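Local coordinates for universal stress protein (Pseudomonas aeruginosa UCBPP-PA14, PDB 7MQ5), which is of unknown function but, as a putative universal stress protein with an alpha/beta fold of the HUP clan, probably takes part in stress responses, at residues K136-V141 with P230-K235; Q28-V33 with R130-G135; I14-L19 with R47-A52; T241-V246 with E261-T266. All blocks are in the same frame, centred on the assembly; numbering follows the deposited sequence.

Interaction 1: K136-V141 with P230-K235; sequences KILAAV and PRTAQK
Leu138 lays both of its methyl groups against helix 225-236, where they overlap Thr232 and Ala233. The CD2 branch does most of the touching: Leu138 CD2 stands 3.8 Å from Ala233 CB and slightly nearer the backbone, 3.7 Å from Ala233 N. The other branch is at longer range, with Leu138 CD1 4.1 Å from Thr232 CG2, and the two side chains cross at about a right angle. Leucine's first torsion (chi1 180°) sets CG opposite its own backbone N and lets both methyls reach the helix. Thr232 offers its methyl to the leucine because its hydroxyl is turned back along the helix, where OG1 is hydrogen-bonded to the carbonyl O of Leu228. The backbone of Leu138 bonds to Val240 and Val242 of the neighbouring strand 240-244, which places the leucine within the sheet. Ala233 also rests on Thr241 of that strand and on Leu267, while Thr232 reaches Ile175 of strand 171-178. All three touching residues are buried, and carbon meets carbon or the side of the helix backbone: the helix is therefore held on the sheet here by dispersion and exclusion of water, with the threonine's polar atom satisfied inside its own helix.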
loop_
_atom_site.group_PDB
_atom_site.type_symbol
_atom_site.label_atom_id
_atom_site.label_comp_id
_atom_site.label_asym_id
_atom_site.label_seq_id
_atom_site.Cartn_x
_atom_site.Cartn_y
_atom_site.Cartn_z
ATOM N N LYS A 136 -15.107 -0.163 -1.134
ATOM C CA LYS A 136 -14.828 0.297 0.248
ATOM C C LYS A 136 -13.319 0.279 0.489
ATOM O O LYS A 136 -12.654 -0.729 0.176
ATOM C CB LYS A 136 -15.584 -0.561 1.261
ATOM C CG LYS A 136 -17.096 -0.473 1.103
ATOM C CD LYS A 136 -17.866 -1.154 2.201
ATOM C CE LYS A 136 -19.365 -1.086 1.980
ATOM N NZ LYS A 136 -20.110 -1.880 2.982
ATOM N N ILE A 137 -12.811 1.380 1.020
ATOM C CA ILE A 137 -11.375 1.567 1.348
ATOM C C ILE A 137 -11.251 1.489 2.870
ATOM O O ILE A 137 -11.972 2.224 3.556
ATOM C CB ILE A 137 -10.875 2.927 0.823
ATOM C CG1 ILE A 137 -11.332 3.203 -0.615
ATOM C CG2 ILE A 137 -9.362 3.049 1.003
ATOM C CD1 ILE A 137 -10.958 2.137 -1.620
ATOM N N LEU A 138 -10.349 0.643 3.354
ATOM C CA LEU A 138 -10.174 0.449 4.805
ATOM C C LEU A 138 -8.804 0.965 5.242
ATOM O O LEU A 138 -7.806 0.550 4.672
ATOM C CB LEU A 138 -10.309 -1.037 5.139
ATOM C CG LEU A 138 -10.147 -1.391 6.613
ATOM C CD1 LEU A 138 -11.213 -0.717 7.474
ATOM C CD2 LEU A 138 -10.183 -2.898 6.767
ATOM N N ALA A 139 -8.785 1.853 6.227
ATOM C CA ALA A 139 -7.530 2.348 6.837
ATOM C C ALA A 139 -7.343 1.649 8.184
ATOM O O ALA A 139 -8.299 1.629 8.971
ATOM C CB ALA A 139 -7.594 3.845 7.009
ATOM N N ALA A 140 -6.149 1.124 8.462
ATOM C CA ALA A 140 -5.860 0.453 9.746
ATOM C C ALA A 140 -4.983 1.361 10.612
ATOM O O ALA A 140 -3.884 1.725 10.186
ATOM C CB ALA A 140 -5.189 -0.878 9.507
ATOM N N VAL A 141 -5.473 1.709 11.796
ATOM C CA VAL A 141 -4.719 2.551 12.761
ATOM C C VAL A 141 -4.857 1.949 14.168
ATOM O O VAL A 141 -5.492 0.877 14.326
ATOM C CB VAL A 141 -5.247 3.994 12.711
ATOM C CG1 VAL A 141 -5.101 4.609 11.324
ATOM C CG2 VAL A 141 -6.691 4.060 13.191
ATOM N N PRO A 230 -7.906 -8.128 9.200
ATOM C CA PRO A 230 -8.510 -8.941 8.147
ATOM C C PRO A 230 -10.011 -9.220 8.363
ATOM O O PRO A 230 -10.755 -9.311 7.399
ATOM C CB PRO A 230 -7.673 -10.228 8.151
ATOM C CG PRO A 230 -6.353 -9.808 8.749
ATOM C CD PRO A 230 -6.707 -8.759 9.782
ATOM N N ARG A 231 -10.458 -9.365 9.611
ATOM C CA ARG A 231 -11.914 -9.624 9.793
ATOM C C ARG A 231 -12.723 -8.432 9.280
ATOM O O ARG A 231 -13.774 -8.626 8.636
ATOM C CB ARG A 231 -12.269 -9.851 11.261
ATOM C CG ARG A 231 -11.813 -11.189 11.803
ATOM C CD ARG A 231 -12.111 -11.237 13.281
ATOM N NE ARG A 231 -11.553 -12.403 13.925
ATOM C CZ ARG A 231 -11.603 -12.601 15.245
ATOM N NH1 ARG A 231 -12.143 -11.677 16.021
ATOM N NH2 ARG A 231 -11.090 -13.687 15.789
ATOM N N THR A 232 -12.270 -7.226 9.600
ATOM C CA THR A 232 -13.038 -6.040 9.160
ATOM C C THR A 232 -12.970 -5.925 7.640
ATOM O O THR A 232 -13.990 -5.612 7.018
ATOM C CB THR A 232 -12.534 -4.795 9.886
ATOM O OG1 THR A 232 -12.648 -5.034 11.288
ATOM C CG2 THR A 232 -13.297 -3.559 9.480
ATOM N N ALA A 233 -11.803 -6.174 7.055
ATOM C CA ALA A 233 -11.692 -6.108 5.587
ATOM C C ALA A 233 -12.655 -7.103 4.949
ATOM O O ALA A 233 -13.323 -6.758 3.964
ATOM C CB ALA A 233 -10.271 -6.385 5.152
ATOM N N GLN A 234 -12.738 -8.300 5.514
ATOM C CA GLN A 234 -13.608 -9.340 4.919
ATOM C C GLN A 234 -15.085 -8.943 5.087
ATOM O O GLN A 234 -15.862 -9.063 4.123
ATOM C CB GLN A 234 -13.330 -10.690 5.578
ATOM C CG GLN A 234 -14.104 -11.825 4.936
ATOM C CD GLN A 234 -13.657 -12.100 3.524
ATOM O OE1 GLN A 234 -14.453 -12.064 2.588
ATOM N NE2 GLN A 234 -12.362 -12.324 3.361
ATOM N N LYS A 235 -15.462 -8.458 6.268
ATOM C CA LYS A 235 -16.880 -8.094 6.529
ATOM C C LYS A 235 -17.313 -6.951 5.600
ATOM O O LYS A 235 -18.449 -6.980 5.105
ATOM C CB LYS A 235 -17.057 -7.724 8.006
ATOM C CG LYS A 235 -18.472 -7.325 8.408
ATOM C CD LYS A 235 -19.514 -8.409 8.201
ATOM C CE LYS A 235 -20.913 -7.958 8.567
ATOM N NZ LYS A 235 -21.877 -9.073 8.459
#

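Interaction 2: Q28-V33 with R130-G135; sequences QLIAGV and RPWTGG
The link between strands 123-126 and 136-141, which carries a type II beta turn from Trp132 to Gly135, packs here against helix 22-34 through Leu29 and Ile30. Leu29 CD2 comes within 3.7 Å of Trp132 CB and within 3.8 Å of Trp132 CE3, so this methyl fills the angle where the indole leaves its backbone. Ile30 takes the far end of the six-membered ring: Ile30 CG1 lies 4.0 Å from Trp132 CZ3, and Ile30 CD1 is 4.1 Å from Trp132 CH2. Both aliphatic chains approach the indole obliquely. The nearly extended second torsion of Ile30 (chi2 162°) carries CD1 out to the ring, although its CB does not point at the loop. On the more exposed side, Leu29 CD1 reaches Thr133 OG1 at 3.9 Å, a van der Waals touch of methyl on hydroxyl oxygen. The indole is fixed from its other end, since Trp132 NE1 is hydrogen-bonded to Asp270 OD2, and Ile164 and Val239 also pack on this side chain. The turn is closed by the 2.9 Å bond from Gly135 N to Trp132 O, and Gly134, with a phi of 77°, occupies the positive-phi corner that suits glycine. Trp132, between helices 22-34 and 148-167, thus seats the linker joining the two parallel-stranded halves of the chain, strands 9-13 to 123-126 and 136-141 to 270-274, consistent with a tandem universal stress protein.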
loop_
_atom_site.group_PDB
_atom_site.type_symbol
_atom_site.label_atom_id
_atom_site.label_comp_id
_atom_site.label_asym_id
_atom_site.label_seq_id
_atom_site.Cartn_x
_atom_site.Cartn_y
_atom_site.Cartn_z
ATOM N N GLN A 28 -3.673 3.431 -14.084
ATOM C CA GLN A 28 -4.509 4.273 -14.985
ATOM C C GLN A 28 -5.611 4.967 -14.177
ATOM O O GLN A 28 -5.919 6.132 -14.452
ATOM C CB GLN A 28 -5.127 3.434 -16.102
ATOM C CG GLN A 28 -4.147 3.028 -17.183
ATOM C CD GLN A 28 -4.827 2.063 -18.118
ATOM O OE1 GLN A 28 -5.013 0.893 -17.798
ATOM N NE2 GLN A 28 -5.269 2.568 -19.252
ATOM N N LEU A 29 -6.196 4.266 -13.212
ATOM C CA LEU A 29 -7.280 4.899 -12.424
ATOM C C LEU A 29 -6.702 6.070 -11.630
ATOM O O LEU A 29 -7.265 7.174 -11.679
ATOM C CB LEU A 29 -7.919 3.871 -11.495
ATOM C CG LEU A 29 -9.103 4.395 -10.687
ATOM C CD1 LEU A 29 -10.283 4.695 -11.589
ATOM C CD2 LEU A 29 -9.506 3.402 -9.610
ATOM N N ILE A 30 -5.588 5.827 -10.942
ATOM C CA ILE A 30 -4.970 6.881 -10.097
ATOM C C ILE A 30 -4.531 8.058 -10.977
ATOM O O ILE A 30 -4.929 9.198 -10.698
ATOM C CB ILE A 30 -3.797 6.288 -9.299
ATOM C CG1 ILE A 30 -4.263 5.225 -8.302
ATOM C CG2 ILE A 30 -3.008 7.394 -8.620
ATOM C CD1 ILE A 30 -3.146 4.324 -7.818
ATOM N N ALA A 31 -3.744 7.774 -12.018
ATOM C CA ALA A 31 -3.158 8.863 -12.835
ATOM C C ALA A 31 -4.236 9.580 -13.655
ATOM O O ALA A 31 -4.011 10.741 -14.037
ATOM C CB ALA A 31 -2.051 8.321 -13.704
ATOM N N GLY A 32 -5.369 8.920 -13.903
ATOM C CA GLY A 32 -6.462 9.579 -14.639
ATOM C C GLY A 32 -6.994 10.768 -13.858
ATOM O O GLY A 32 -7.509 11.712 -14.491
ATOM N N VAL A 33 -6.847 10.722 -12.532
ATOM C CA VAL A 33 -7.276 11.814 -11.617
ATOM C C VAL A 33 -6.082 12.693 -11.229
ATOM O O VAL A 33 -6.202 13.923 -11.334
ATOM C CB VAL A 33 -7.967 11.235 -10.369
ATOM C CG1 VAL A 33 -8.226 12.294 -9.311
ATOM C CG2 VAL A 33 -9.262 10.534 -10.746
ATOM N N ARG A 130 -11.096 -7.128 -8.493
ATOM C CA ARG A 130 -12.288 -6.254 -8.380
ATOM C C ARG A 130 -11.902 -4.809 -8.675
ATOM O O ARG A 130 -10.853 -4.345 -8.240
ATOM C CB ARG A 130 -12.883 -6.345 -6.978
ATOM C CG ARG A 130 -13.529 -7.683 -6.660
ATOM C CD ARG A 130 -14.001 -7.648 -5.223
ATOM N NE ARG A 130 -12.885 -7.797 -4.293
ATOM C CZ ARG A 130 -12.785 -7.195 -3.108
ATOM N NH1 ARG A 130 -13.685 -6.306 -2.732
ATOM N NH2 ARG A 130 -11.743 -7.435 -2.336
ATOM N N PRO A 131 -12.743 -4.039 -9.399
ATOM C CA PRO A 131 -12.448 -2.627 -9.621
ATOM C C PRO A 131 -12.509 -1.840 -8.302
ATOM O O PRO A 131 -13.256 -2.187 -7.413
ATOM C CB PRO A 131 -13.561 -2.172 -10.581
ATOM C CG PRO A 131 -14.681 -3.157 -10.342
ATOM C CD PRO A 131 -13.990 -4.472 -10.046
ATOM N N TRP A 132 -11.719 -0.782 -8.199
ATOM C CA TRP A 132 -11.816 0.087 -7.000
ATOM C C TRP A 132 -13.095 0.924 -7.014
ATOM O O TRP A 132 -13.600 1.220 -5.934
ATOM C CB TRP A 132 -10.633 1.041 -6.966
ATOM C CG TRP A 132 -9.352 0.426 -6.519
ATOM C CD1 TRP A 132 -9.055 -0.898 -6.366
ATOM C CD2 TRP A 132 -8.142 1.145 -6.263
ATOM N NE1 TRP A 132 -7.755 -1.040 -5.963
ATOM C CE2 TRP A 132 -7.162 0.191 -5.921
ATOM C CE3 TRP A 132 -7.789 2.498 -6.297
ATOM C CZ2 TRP A 132 -5.857 0.555 -5.588
ATOM C CZ3 TRP A 132 -6.505 2.856 -5.958
ATOM C CH2 TRP A 132 -5.555 1.895 -5.620
ATOM N N THR A 133 -13.530 1.347 -8.203
ATOM C CA THR A 133 -14.642 2.317 -8.320
ATOM C C THR A 133 -15.866 1.811 -7.564
ATOM O O THR A 133 -16.318 0.662 -7.792
ATOM C CB THR A 133 -14.908 2.662 -9.786
ATOM O OG1 THR A 133 -13.716 3.265 -10.288
ATOM C CG2 THR A 133 -16.073 3.606 -9.980
ATOM N N GLY A 134 -16.368 2.661 -6.675
ATOM C CA GLY A 134 -17.575 2.344 -5.898
ATOM C C GLY A 134 -17.336 1.388 -4.744
ATOM O O GLY A 134 -18.323 1.059 -4.066
ATOM N N GLY A 135 -16.097 0.968 -4.493
ATOM C CA GLY A 135 -15.873 -0.017 -3.418
ATOM C C GLY A 135 -15.687 0.607 -2.045
ATOM O O GLY A 135 -16.078 1.771 -1.833
#

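Interaction 3: I14-L19 with R47-A52; sequences IEPDQL and RDHSAA
Asp17 and Arg47 form the tight part of this surface contact, a salt bridge in which the guanidinium grips the carboxylate end-on, one nitrogen to each oxygen. Arg47 NH1 donates to Asp17 OD2 at 2.8 Å and Arg47 NH2 to Asp17 OD1 at 3.0 Å, the latter the straighter at 160°. OD1 uses its syn lone pair and lies near the guanidinium plane; OD2 is met on its syn side, but with the nitrogen somewhat out of the carboxylate plane. The two flat groups are accordingly twisted, their planes 41° apart. A bend in the arginine chain (chi3 -63°) turns the guanidinium toward the aspartate. Looser contacts flank this pair. Pro16 CG touches Arg47 NH1 at 3.5 Å, and Pro16 CB meets His49 CE1 at 3.7 Å, obliquely to that ring. His49 CE1 in turn lies over one face of the guanidinium, offset toward its rim. Pro16 and Asp17 are exposed, whereas Arg47 and His49 are partly covered. Glu44 ties the second segment together from outside, pairing with Arg47 NE through OE2 and with His49 NE2 through OE1. The arginine is thus shared between two carboxylates, which would probably favour its charged form and limit rotation of the guanidinium, joining the loop after strand 9-13 to the turn that leads into helix 50-62 by a charged pair with apolar contacts beside it.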
loop_
_atom_site.group_PDB
_atom_site.type_symbol
_atom_site.label_atom_id
_atom_site.label_comp_id
_atom_site.label_asym_id
_atom_site.label_seq_id
_atom_site.Cartn_x
_atom_site.Cartn_y
_atom_site.Cartn_z
ATOM N N ILE A 14 5.189 -4.321 -14.814
ATOM C CA ILE A 14 4.440 -4.991 -15.912
ATOM C C ILE A 14 4.932 -6.431 -16.040
ATOM O O ILE A 14 6.137 -6.633 -16.216
ATOM C CB ILE A 14 4.636 -4.225 -17.245
ATOM C CG1 ILE A 14 4.147 -2.774 -17.168
ATOM C CG2 ILE A 14 3.982 -4.978 -18.400
ATOM C CD1 ILE A 14 2.658 -2.617 -16.942
ATOM N N GLU A 15 4.015 -7.392 -15.972
ATOM C CA GLU A 15 4.355 -8.821 -16.174
ATOM C C GLU A 15 4.209 -9.149 -17.652
ATOM O O GLU A 15 3.259 -8.717 -18.305
ATOM C CB GLU A 15 3.415 -9.748 -15.403
ATOM C CG GLU A 15 3.598 -9.723 -13.900
ATOM C CD GLU A 15 4.771 -10.528 -13.356
ATOM O OE1 GLU A 15 5.386 -11.300 -14.122
ATOM O OE2 GLU A 15 5.044 -10.413 -12.146
ATOM N N PRO A 16 5.154 -9.903 -18.242
ATOM C CA PRO A 16 5.005 -10.299 -19.644
ATOM C C PRO A 16 4.096 -11.504 -19.963
ATOM O O PRO A 16 3.594 -11.568 -21.095
ATOM C CB PRO A 16 6.446 -10.656 -20.044
ATOM C CG PRO A 16 7.122 -11.064 -18.744
ATOM C CD PRO A 16 6.490 -10.189 -17.684
ATOM N N ASP A 17 3.838 -12.394 -18.993
ATOM C CA ASP A 17 3.183 -13.691 -19.342
ATOM C C ASP A 17 1.920 -13.998 -18.521
ATOM O O ASP A 17 1.402 -15.116 -18.653
ATOM C CB ASP A 17 4.194 -14.834 -19.175
ATOM C CG ASP A 17 5.441 -14.688 -20.034
ATOM O OD1 ASP A 17 5.296 -14.378 -21.231
ATOM O OD2 ASP A 17 6.553 -14.853 -19.487
ATOM N N GLN A 18 1.409 -13.058 -17.734
ATOM C CA GLN A 18 0.192 -13.328 -16.919
ATOM C C GLN A 18 -1.052 -12.893 -17.711
ATOM O O GLN A 18 -0.917 -12.077 -18.634
ATOM C CB GLN A 18 0.317 -12.608 -15.574
ATOM C CG GLN A 18 1.451 -13.131 -14.693
ATOM C CD GLN A 18 1.160 -14.470 -14.050
ATOM O OE1 GLN A 18 0.055 -15.004 -14.134
ATOM N NE2 GLN A 18 2.153 -15.016 -13.364
ATOM N N LEU A 19 -2.234 -13.390 -17.338
ATOM C CA LEU A 19 -3.486 -13.041 -18.066
ATOM C C LEU A 19 -4.219 -11.863 -17.430
ATOM O O LEU A 19 -5.282 -11.466 -17.961
ATOM C CB LEU A 19 -4.394 -14.267 -18.150
ATOM C CG LEU A 19 -3.833 -15.432 -18.958
ATOM C CD1 LEU A 19 -4.943 -16.424 -19.250
ATOM C CD2 LEU A 19 -3.195 -14.955 -20.260
ATOM N N ARG A 47 14.086 -11.934 -23.179
ATOM C CA ARG A 47 13.327 -11.496 -24.380
ATOM C C ARG A 47 13.383 -9.974 -24.548
ATOM O O ARG A 47 13.416 -9.259 -23.547
ATOM C CB ARG A 47 11.886 -11.993 -24.296
ATOM C CG ARG A 47 11.771 -13.508 -24.331
ATOM C CD ARG A 47 10.376 -13.979 -23.997
ATOM N NE ARG A 47 10.024 -13.595 -22.638
ATOM C CZ ARG A 47 8.859 -13.851 -22.057
ATOM N NH1 ARG A 47 8.633 -13.462 -20.817
ATOM N NH2 ARG A 47 7.910 -14.482 -22.723
ATOM N N ASP A 48 13.390 -9.515 -25.793
ATOM C CA ASP A 48 13.390 -8.068 -26.118
ATOM C C ASP A 48 11.930 -7.601 -26.118
ATOM O O ASP A 48 11.215 -7.895 -27.080
ATOM C CB ASP A 48 14.090 -7.796 -27.451
ATOM C CG ASP A 48 14.203 -6.326 -27.814
ATOM O OD1 ASP A 48 13.534 -5.518 -27.162
ATOM O OD2 ASP A 48 14.976 -6.009 -28.750
ATOM N N HIS A 49 11.509 -6.917 -25.056
ATOM C CA HIS A 49 10.103 -6.440 -24.955
ATOM C C HIS A 49 9.969 -4.994 -25.455
ATOM O O HIS A 49 8.890 -4.426 -25.262
ATOM C CB HIS A 49 9.600 -6.558 -23.512
ATOM C CG HIS A 49 9.525 -7.955 -23.014
ATOM N ND1 HIS A 49 8.633 -8.862 -23.535
ATOM C CD2 HIS A 49 10.190 -8.586 -22.025
ATOM C CE1 HIS A 49 8.764 -10.008 -22.896
ATOM N NE2 HIS A 49 9.703 -9.859 -21.950
ATOM N N SER A 50 10.992 -4.457 -26.132
ATOM C CA SER A 50 11.006 -3.025 -26.533
ATOM C C SER A 50 9.809 -2.670 -27.424
ATOM O O SER A 50 9.185 -1.613 -27.194
ATOM C CB SER A 50 12.312 -2.665 -27.207
ATOM O OG SER A 50 12.501 -3.425 -28.384
ATOM N N ALA A 51 9.518 -3.481 -28.437
ATOM C CA ALA A 51 8.415 -3.126 -29.366
ATOM C C ALA A 51 7.073 -3.122 -28.620
ATOM O O ALA A 51 6.266 -2.197 -28.837
ATOM C CB ALA A 51 8.396 -4.070 -30.543
ATOM N N ALA A 52 6.839 -4.138 -27.786
ATOM C CA ALA A 52 5.569 -4.236 -27.032
ATOM C C ALA A 52 5.457 -3.074 -26.041
ATOM O O ALA A 52 4.351 -2.542 -25.863
ATOM C CB ALA A 52 5.490 -5.568 -26.331
#

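Interaction 4: T241-V246 with E261-T266; sequences TVIGTV and EVVLDT
Ile243 meets two residues of helix 258-264, and its first shell is wholly aliphatic. Its delta methyl reaches farthest: Ile243 CD1 lies 4.1 Å from Leu264 CG and the same distance from Leu264 CD1, so it rests against the fork of the leucine, the two chains running at a slant to one another. The gamma methyl makes the looser touch, with Ile243 CG2 4.4 Å from Val263 CG1. Ile243 was modelled in two conformers, and this account concerns one of them. In that conformer CG1 sits between the backbone N and the carbonyl carbon (chi1 71°), and the extended second torsion then carries CD1 toward the helix. Leu264 has a first torsion of -91°, away from the usual staggered values, and this swings CG and CD1 round to Ile243.

The second shell sets these groups in place. Leu264 also packs on Val271 and Val273 of strand 270-274 and on Trp113 and Leu116 of helix 110-118, while Val263 touches Ile229 of helix 225-236. Backbone bonds hold the strand on both sides, Ile243 and Thr241 with Leu272 and Val242 with Leu138 and Ala140. Farther along, Thr266 OG1 donates to Val262 O at 2.8 Å, reaching it from above the carbonyl plane. The contact joins strand and helix of the beta-alpha-beta unit 240-244, 258-264 and 270-274. With three buried apolar residues and no shared polar group, adhesion here rests on shape and hydrophobic burial, while directional bonds lie within the sheet and within segment 261-266.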
loop_
_atom_site.group_PDB
_atom_site.type_symbol
_atom_site.label_atom_id
_atom_site.label_comp_id
_atom_site.label_asym_id
_atom_site.label_seq_id
_atom_site.Cartn_x
_atom_site.Cartn_y
_atom_site.Cartn_z
ATOM N N THR A 241 -6.908 -1.992 1.427
ATOM C CA THR A 241 -6.607 -1.757 2.855
ATOM C C THR A 241 -5.285 -0.988 2.888
ATOM O O THR A 241 -4.330 -1.400 2.229
ATOM C CB THR A 241 -6.545 -3.057 3.669
ATOM O OG1 THR A 241 -7.785 -3.755 3.529
ATOM C CG2 THR A 241 -6.306 -2.798 5.138
ATOM N N VAL A 242 -5.240 0.087 3.657
ATOM C CA VAL A 242 -4.023 0.912 3.834
ATOM C C VAL A 242 -3.489 0.623 5.230
ATOM O O VAL A 242 -4.242 0.773 6.217
ATOM C CB VAL A 242 -4.314 2.406 3.643
ATOM C CG1 VAL A 242 -3.019 3.196 3.766
ATOM C CG2 VAL A 242 -5.019 2.676 2.319
ATOM N N ILE A 243 -2.229 0.201 5.300
ATOM C CA ILE A 243 -1.586 -0.139 6.592
ATOM C C ILE A 243 -0.225 0.544 6.684
ATOM O O ILE A 243 0.344 0.971 5.651
ATOM C CB ILE A 243 -1.426 -1.663 6.768
ATOM C CG1 ILE A 243 -0.364 -2.241 5.826
ATOM C CG2 ILE A 243 -2.761 -2.383 6.635
ATOM C CD1 ILE A 243 -0.057 -3.696 6.078
ATOM N N GLY A 244 0.252 0.659 7.917
ATOM C CA GLY A 244 1.615 1.125 8.181
ATOM C C GLY A 244 2.413 0.011 8.822
ATOM O O GLY A 244 1.825 -0.855 9.490
ATOM N N THR A 245 3.705 -0.018 8.551
ATOM C CA THR A 245 4.637 -0.938 9.226
ATOM C C THR A 245 4.893 -0.428 10.653
ATOM O O THR A 245 4.449 0.681 11.011
ATOM C CB THR A 245 5.891 -1.125 8.364
ATOM O OG1 THR A 245 6.493 0.156 8.186
ATOM C CG2 THR A 245 5.570 -1.751 7.027
ATOM N N VAL A 246 5.611 -1.207 11.448
ATOM C CA VAL A 246 5.812 -0.878 12.887
ATOM C C VAL A 246 6.591 0.441 13.029
ATOM O O VAL A 246 7.482 0.735 12.216
ATOM C CB VAL A 246 6.445 -2.079 13.618
ATOM C CG1 VAL A 246 7.807 -2.440 13.041
ATOM C CG2 VAL A 246 6.504 -1.894 15.124
ATOM N N GLU A 261 3.027 -8.277 8.860
ATOM C CA GLU A 261 3.400 -9.567 8.218
ATOM C C GLU A 261 2.158 -10.452 8.075
ATOM O O GLU A 261 1.861 -10.943 6.963
ATOM C CB GLU A 261 4.459 -10.295 9.044
ATOM C CG GLU A 261 5.844 -9.688 8.937
ATOM C CD GLU A 261 6.898 -10.406 9.759
ATOM O OE1 GLU A 261 6.523 -11.268 10.581
ATOM O OE2 GLU A 261 8.088 -10.110 9.573
ATOM N N VAL A 262 1.423 -10.624 9.168
ATOM C CA VAL A 262 0.230 -11.513 9.126
ATOM C C VAL A 262 -0.840 -10.913 8.209
ATOM O O VAL A 262 -1.389 -11.642 7.373
ATOM C CB VAL A 262 -0.314 -11.763 10.544
ATOM C CG1 VAL A 262 -1.617 -12.546 10.504
ATOM C CG2 VAL A 262 0.714 -12.469 11.420
ATOM N N VAL A 263 -1.140 -9.626 8.356
ATOM C CA VAL A 263 -2.214 -8.998 7.538
ATOM C C VAL A 263 -1.880 -9.103 6.037
ATOM O O VAL A 263 -2.766 -9.441 5.234
ATOM C CB VAL A 263 -2.423 -7.548 8.021
ATOM C CG1 VAL A 263 -3.304 -6.735 7.096
ATOM C CG2 VAL A 263 -2.940 -7.530 9.450
ATOM N N LEU A 264 -0.642 -8.817 5.653
ATOM C CA LEU A 264 -0.282 -8.837 4.211
ATOM C C LEU A 264 -0.430 -10.234 3.607
ATOM O O LEU A 264 -0.718 -10.322 2.409
ATOM C CB LEU A 264 1.150 -8.317 4.051
ATOM C CG LEU A 264 1.247 -6.812 3.829
ATOM C CD1 LEU A 264 2.612 -6.262 4.233
ATOM C CD2 LEU A 264 0.902 -6.476 2.385
ATOM N N ASP A 265 -0.235 -11.273 4.413
ATOM C CA ASP A 265 -0.339 -12.679 3.944
ATOM C C ASP A 265 -1.775 -13.204 4.069
ATOM O O ASP A 265 -1.984 -14.363 3.692
ATOM C CB ASP A 265 0.603 -13.591 4.737
ATOM C CG ASP A 265 2.010 -13.734 4.168
ATOM O OD1 ASP A 265 2.278 -13.195 3.064
ATOM O OD2 ASP A 265 2.832 -14.392 4.834
ATOM N N THR A 266 -2.718 -12.383 4.551
ATOM C CA THR A 266 -4.112 -12.840 4.817
ATOM C C THR A 266 -5.130 -12.039 4.000
ATOM O O THR A 266 -6.125 -12.604 3.554
ATOM C CB THR A 266 -4.457 -12.715 6.314
ATOM O OG1 THR A 266 -3.468 -13.422 7.063
ATOM C CG2 THR A 266 -5.833 -13.236 6.670
#

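How the interactions relate
Interactions 1 and 4 are neighbours, their centres 11 Å apart, and both place a helix on the same sheet. Strands 136-141 and 240-244 lie side by side there: Leu138 O is 2.8 Å from Val242 N, and Ala140 N is 3.0 Å from Val242 O, both probable hydrogen bonds. Segments 230-235 and 261-266 also touch, Pro230 CB lying 3.8 Å from Thr266 CG2. Interaction 2 adjoins interaction 1 in sequence, since Gly135 leads directly into Lys136, yet their centres are 18 Å apart. Interaction 3 is peripheral, on the opposite side of the chain's centre from interaction 1, about 34 Å between centres; its segments alternate in sequence with those of interaction 2, nearest atoms about 8 Å apart.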